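Local coordinates for E3 ubiquitin-protein ligase ORTHRUS 2 (Arabidopsis thaliana, PDB 7DUF) that probably acts as a RING-type E3 ubiquitin ligase, with a zinc-binding PHD finger whose peptide-recognition regions adopt conformations that abrogate H3K4 peptide recognition, at residues W41-L46 and W59-D63. Numbering follows the deposited sequence.
With ZN (zinc ion), chain D; ZN (zinc ion), chain C.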
loop_
_atom_site.group_PDB
_atom_site.type_symbol
_atom_site.label_atom_id
_atom_site.label_comp_id
_atom_site.label_asym_id
_atom_site.label_seq_id
_atom_site.Cartn_x
_atom_site.Cartn_y
_atom_site.Cartn_z
ATOM N N TRP A 41 -5.528 -8.749 -2.079
ATOM C CA TRP A 41 -4.762 -9.790 -2.745
ATOM C C TRP A 41 -3.513 -10.093 -1.934
ATOM O O TRP A 41 -2.913 -9.191 -1.340
ATOM C CB TRP A 41 -4.365 -9.376 -4.170
ATOM C CG TRP A 41 -5.518 -9.277 -5.116
ATOM C CD1 TRP A 41 -6.495 -8.327 -5.117
ATOM C CD2 TRP A 41 -5.813 -10.157 -6.208
ATOM N NE1 TRP A 41 -7.384 -8.564 -6.136
ATOM C CE2 TRP A 41 -6.987 -9.681 -6.822
ATOM C CE3 TRP A 41 -5.200 -11.304 -6.723
ATOM C CZ2 TRP A 41 -7.561 -10.308 -7.926
ATOM C CZ3 TRP A 41 -5.772 -11.927 -7.820
ATOM C CH2 TRP A 41 -6.940 -11.427 -8.409
ATOM N N HIS A 42 -3.126 -11.366 -1.906
ATOM C CA HIS A 42 -1.881 -11.769 -1.263
ATOM C C HIS A 42 -0.730 -11.450 -2.207
ATOM O O HIS A 42 -0.590 -12.078 -3.262
ATOM C CB HIS A 42 -1.916 -13.252 -0.908
ATOM C CG HIS A 42 -0.772 -13.693 -0.051
ATOM N ND1 HIS A 42 -0.466 -15.020 0.161
ATOM C CD2 HIS A 42 0.144 -12.980 0.647
ATOM C CE1 HIS A 42 0.587 -15.105 0.952
ATOM N NE2 HIS A 42 0.978 -13.882 1.261
ATOM N N VAL A 43 0.099 -10.472 -1.829
ATOM C CA VAL A 43 1.133 -9.975 -2.733
ATOM C C VAL A 43 2.163 -11.052 -3.040
ATOM O O VAL A 43 2.818 -11.013 -4.089
ATOM C CB VAL A 43 1.790 -8.706 -2.147
ATOM C CG1 VAL A 43 2.919 -9.066 -1.190
ATOM C CG2 VAL A 43 2.292 -7.804 -3.265
ATOM N N SER A 44 2.319 -12.034 -2.150
ATOM C CA SER A 44 3.274 -13.107 -2.405
ATOM C C SER A 44 2.813 -13.995 -3.553
ATOM O O SER A 44 3.631 -14.437 -4.369
ATOM C CB SER A 44 3.482 -13.935 -1.137
ATOM O OG SER A 44 3.706 -15.299 -1.452
ATOM N N CYS A 45 1.511 -14.257 -3.639
ATOM C CA CYS A 45 0.954 -15.169 -4.628
ATOM C C CYS A 45 0.626 -14.490 -5.952
ATOM O O CYS A 45 -0.058 -15.091 -6.787
ATOM C CB CYS A 45 -0.302 -15.841 -4.069
ATOM S SG CYS A 45 0.009 -17.027 -2.739
ATOM N N LEU A 46 1.085 -13.261 -6.163
ATOM C CA LEU A 46 0.821 -12.575 -7.418
ATOM C C LEU A 46 1.764 -13.073 -8.510
ATOM O O LEU A 46 2.791 -13.700 -8.244
ATOM C CB LEU A 46 0.969 -11.063 -7.250
ATOM C CG LEU A 46 -0.214 -10.322 -6.624
ATOM C CD1 LEU A 46 0.078 -8.832 -6.535
ATOM C CD2 LEU A 46 -1.488 -10.575 -7.414
ATOM N N TRP A 59 -2.163 0.770 -6.905
ATOM C CA TRP A 59 -2.113 -0.583 -7.438
ATOM C C TRP A 59 -3.482 -1.015 -7.943
ATOM O O TRP A 59 -4.508 -0.740 -7.314
ATOM C CB TRP A 59 -1.620 -1.567 -6.379
ATOM C CG TRP A 59 -1.496 -2.964 -6.899
ATOM C CD1 TRP A 59 -0.568 -3.428 -7.783
ATOM C CD2 TRP A 59 -2.340 -4.077 -6.581
ATOM N NE1 TRP A 59 -0.776 -4.763 -8.030
ATOM C CE2 TRP A 59 -1.857 -5.186 -7.304
ATOM C CE3 TRP A 59 -3.453 -4.244 -5.752
ATOM C CZ2 TRP A 59 -2.449 -6.444 -7.223
ATOM C CZ3 TRP A 59 -4.039 -5.493 -5.673
ATOM C CH2 TRP A 59 -3.535 -6.577 -6.404
ATOM N N HIS A 60 -3.487 -1.704 -9.079
ATOM C CA HIS A 60 -4.706 -2.217 -9.687
ATOM C C HIS A 60 -4.573 -3.723 -9.860
ATOM O O HIS A 60 -3.591 -4.203 -10.436
ATOM C CB HIS A 60 -4.977 -1.526 -11.025
ATOM C CG HIS A 60 -5.246 -0.059 -10.894
ATOM N ND1 HIS A 60 -5.955 0.473 -9.838
ATOM C CD2 HIS A 60 -4.890 0.990 -11.672
ATOM C CE1 HIS A 60 -6.032 1.784 -9.976
ATOM N NE2 HIS A 60 -5.393 2.124 -11.081
ATOM N N CYS A 61 -5.561 -4.458 -9.353
ATOM C CA CYS A 61 -5.475 -5.904 -9.272
ATOM C C CYS A 61 -5.513 -6.534 -10.664
ATOM O O CYS A 61 -5.953 -5.905 -11.630
ATOM C CB CYS A 61 -6.611 -6.443 -8.405
ATOM S SG CYS A 61 -8.201 -6.596 -9.234
ATOM N N PRO A 62 -5.039 -7.781 -10.791
ATOM C CA PRO A 62 -5.008 -8.421 -12.117
ATOM C C PRO A 62 -6.362 -8.499 -12.800
ATOM O O PRO A 62 -6.421 -8.490 -14.035
ATOM C CB PRO A 62 -4.453 -9.817 -11.809
ATOM C CG PRO A 62 -3.620 -9.623 -10.594
ATOM C CD PRO A 62 -4.344 -8.593 -9.774
ATOM N N ASP A 63 -7.455 -8.577 -12.038
ATOM C CA ASP A 63 -8.775 -8.625 -12.662
ATOM C C ASP A 63 -9.186 -7.264 -13.212
ATOM O O ASP A 63 -9.986 -7.196 -14.151
ATOM C CB ASP A 63 -9.813 -9.132 -11.662
ATOM C CG ASP A 63 -9.951 -10.643 -11.682
ATOM O OD1 ASP A 63 -9.909 -11.229 -12.784
ATOM O OD2 ASP A 63 -10.100 -11.244 -10.597
HETATM ZN ZN ZN D . -1.307 -16.625 -0.868
HETATM ZN ZN ZN C . -9.495 -4.704 -8.813
#
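One face of the Trp41 indole receives both a tryptophan edge and a proline. Trp59 meets it in an offset edge-to-face pair: the ring planes stand at 75°, and Trp59 CH2 comes within 3.6 Å of Trp41 CG. Pro62 CD makes a CH-pi contact over the six-membered ring of Trp41, 3.9 Å from that ring's centroid and almost on its normal. Cys61 sits obliquely, with CB 3.2 Å from Trp41 NE1 and SG in a sulfur-aromatic contact. Leu46 bridges the two partners: its CD1 is 3.5 Å from Trp59 CZ2 and its CD2 3.9 Å from Pro62 CG. This is the buried centre of a PHD finger, a small cross-brace fold in which the ligands of two zinc sites interleave along the chain. His42 ND1 and Cys45 SG bind one zinc with Cys19 and Cys22. Cys61 SG binds the other with Cys34, Cys37 and Cys64. The apolar cluster therefore joins the ligand-bearing segments of both sites. Trp41 also pairs through its backbone with Leu32 in the two-stranded antiparallel sheet.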